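PDB 3PZ6: leucyl-tRNA synthetase from Giardia intestinalis, which probably charges tRNA(Leu) with leucine at the expense of ATP, its CP1 domain, the part in this chain, having deacylating (editing) activity. Local coordinates for residues 187-192 / 226-231. The protein carries 2 engineered substitutions. Numbering follows the deposited sequence.
Sequences VPSDAP and LPIIEI
Ser189 brings its hydroxyl up to the backbone of Leu226, with OG 2.8 Å from Leu226 O. OG is turned between the backbone N and the carbonyl carbon of its own residue (chi1 61°), and in that position it has two possible acceptors, Leu226 O and Asp190 OD2, the latter 2.9 Å from Ser189 OG. A water bridges the same two residues: it donates to Ser189 OG at 2.9 Å and accepts the N-H of Leu226. The carbonyl of Leu226 also takes the N-H of Ile228, closing an inverse gamma turn centred on Pro227.

Beyond that turn, Ile228 reaches back with CG1 and CD1. Its chi1 of 55° sets CG1 between its own backbone N and carbonyl carbon, 3.6 Å from Asp190 OD2, the two side chains running past each other in opposite directions, while CD1 meets Val187 CG1 at 3.9 Å, these side chains crossing at about a right angle. OD1 of Asp190 lies 3.9 Å from Ile229 CB, the two side chains meeting at a slant. The buried carboxylate thus lies against aliphatic carbon, with the serine hydroxyl beside it.

Ile228 and Glu230 bond through their backbones to Lys275 and Ile273, as strand 229-230 pairs antiparallel with strand 273-274. The arrangement joins the turn leading into this short beta pair to the loop connecting strand 183-186 with the N-terminus of helix 192-202, within the CP1 editing domain of a class I leucyl-tRNA synthetase.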
loop_
_atom_site.group_PDB
_atom_site.type_symbol
_atom_site.label_atom_id
_atom_site.label_comp_id
_atom_site.label_asym_id
_atom_site.label_seq_id
_atom_site.Cartn_x
_atom_site.Cartn_y
_atom_site.Cartn_z
ATOM N N VAL A 187 5.814 3.043 4.234
ATOM C CA VAL A 187 7.201 3.305 3.887
ATOM C C VAL A 187 8.000 3.515 5.181
ATOM O O VAL A 187 8.264 4.647 5.573
ATOM C CB VAL A 187 7.321 4.524 2.941
ATOM C CG1 VAL A 187 8.752 4.670 2.417
ATOM C CG2 VAL A 187 6.344 4.398 1.781
ATOM N N PRO A 188 8.376 2.409 5.857
ATOM C CA PRO A 188 9.002 2.448 7.180
ATOM C C PRO A 188 10.310 3.221 7.238
ATOM O O PRO A 188 10.661 3.731 8.294
ATOM C CB PRO A 188 9.272 0.976 7.488
ATOM C CG PRO A 188 8.340 0.235 6.656
ATOM C CD PRO A 188 8.153 1.025 5.410
ATOM N N SER A 189 11.030 3.307 6.127
ATOM C CA SER A 189 12.302 4.032 6.116
ATOM C C SER A 189 12.112 5.532 6.303
ATOM O O SER A 189 13.014 6.220 6.779
ATOM C CB SER A 189 13.074 3.766 4.829
ATOM O OG SER A 189 12.352 4.205 3.692
ATOM N N ASP A 190 10.940 6.042 5.934
ATOM C CA ASP A 190 10.727 7.485 5.955
ATOM C C ASP A 190 9.421 7.990 6.579
ATOM O O ASP A 190 9.129 9.182 6.535
ATOM C CB ASP A 190 10.940 8.068 4.555
ATOM C CG ASP A 190 12.409 8.078 4.155
ATOM O OD1 ASP A 190 13.065 9.126 4.338
ATOM O OD2 ASP A 190 12.910 7.036 3.679
ATOM N N ALA A 191 8.667 7.084 7.188
ATOM C CA ALA A 191 7.500 7.446 7.977
ATOM C C ALA A 191 7.563 6.725 9.320
ATOM O O ALA A 191 7.355 5.513 9.380
ATOM C CB ALA A 191 6.235 7.090 7.237
ATOM N N PRO A 192 7.851 7.472 10.407
ATOM C CA PRO A 192 8.049 6.952 11.770
ATOM C C PRO A 192 6.890 6.089 12.260
ATOM O O PRO A 192 7.124 5.025 12.836
ATOM C CB PRO A 192 8.131 8.222 12.622
ATOM C CG PRO A 192 8.478 9.304 11.671
ATOM C CD PRO A 192 7.828 8.947 10.390
ATOM N N LEU A 226 13.640 0.365 3.073
ATOM C CA LEU A 226 14.569 0.627 1.982
ATOM C C LEU A 226 15.201 2.018 2.060
ATOM O O LEU A 226 14.505 2.984 2.368
ATOM C CB LEU A 226 13.843 0.461 0.644
ATOM C CG LEU A 226 13.855 -0.890 -0.088
ATOM C CD1 LEU A 226 14.264 -2.082 0.772
ATOM C CD2 LEU A 226 12.510 -1.127 -0.755
ATOM N N PRO A 227 16.516 2.126 1.763
ATOM C CA PRO A 227 17.249 3.399 1.716
ATOM C C PRO A 227 16.891 4.256 0.491
ATOM O O PRO A 227 17.721 4.444 -0.409
ATOM C CB PRO A 227 18.704 2.945 1.627
ATOM C CG PRO A 227 18.636 1.622 0.970
ATOM C CD PRO A 227 17.416 0.982 1.529
ATOM N N ILE A 228 15.665 4.773 0.459
ATOM C CA ILE A 228 15.164 5.467 -0.733
ATOM C C ILE A 228 15.590 6.932 -0.772
ATOM O O ILE A 228 15.838 7.491 -1.839
ATOM C CB ILE A 228 13.620 5.337 -0.903
ATOM C CG1 ILE A 228 12.875 5.822 0.343
ATOM C CG2 ILE A 228 13.244 3.899 -1.185
ATOM C CD1 ILE A 228 11.446 6.253 0.073
ATOM N N ILE A 229 15.696 7.539 0.399
ATOM C CA ILE A 229 16.010 8.949 0.503
ATOM C C ILE A 229 17.129 9.160 1.514
ATOM O O ILE A 229 17.070 8.637 2.631
ATOM C CB ILE A 229 14.747 9.773 0.897
ATOM C CG1 ILE A 229 13.724 9.744 -0.250
ATOM C CG2 ILE A 229 15.121 11.216 1.251
ATOM C CD1 ILE A 229 12.323 10.199 0.119
ATOM N N GLU A 230 18.153 9.905 1.104
ATOM C CA GLU A 230 19.205 10.327 2.007
ATOM C C GLU A 230 18.971 11.760 2.455
ATOM O O GLU A 230 18.910 12.687 1.645
ATOM C CB GLU A 230 20.587 10.209 1.355
ATOM C CG GLU A 230 21.723 10.692 2.266
ATOM C CD GLU A 230 23.094 10.654 1.616
ATOM O OE1 GLU A 230 23.229 10.131 0.485
ATOM O OE2 GLU A 230 24.055 11.150 2.246
ATOM N N ILE A 231 18.843 11.930 3.760
ATOM C CA ILE A 231 18.821 13.252 4.350
ATOM C C ILE A 231 20.208 13.554 4.924
ATOM O O ILE A 231 20.634 12.911 5.888
ATOM C CB ILE A 231 17.730 13.373 5.424
ATOM C CG1 ILE A 231 16.359 13.047 4.816
ATOM C CG2 ILE A 231 17.738 14.768 6.023
ATOM C CD1 ILE A 231 15.259 12.769 5.828
HETATM O O HOH W 1 11.077 1.657 3.090
#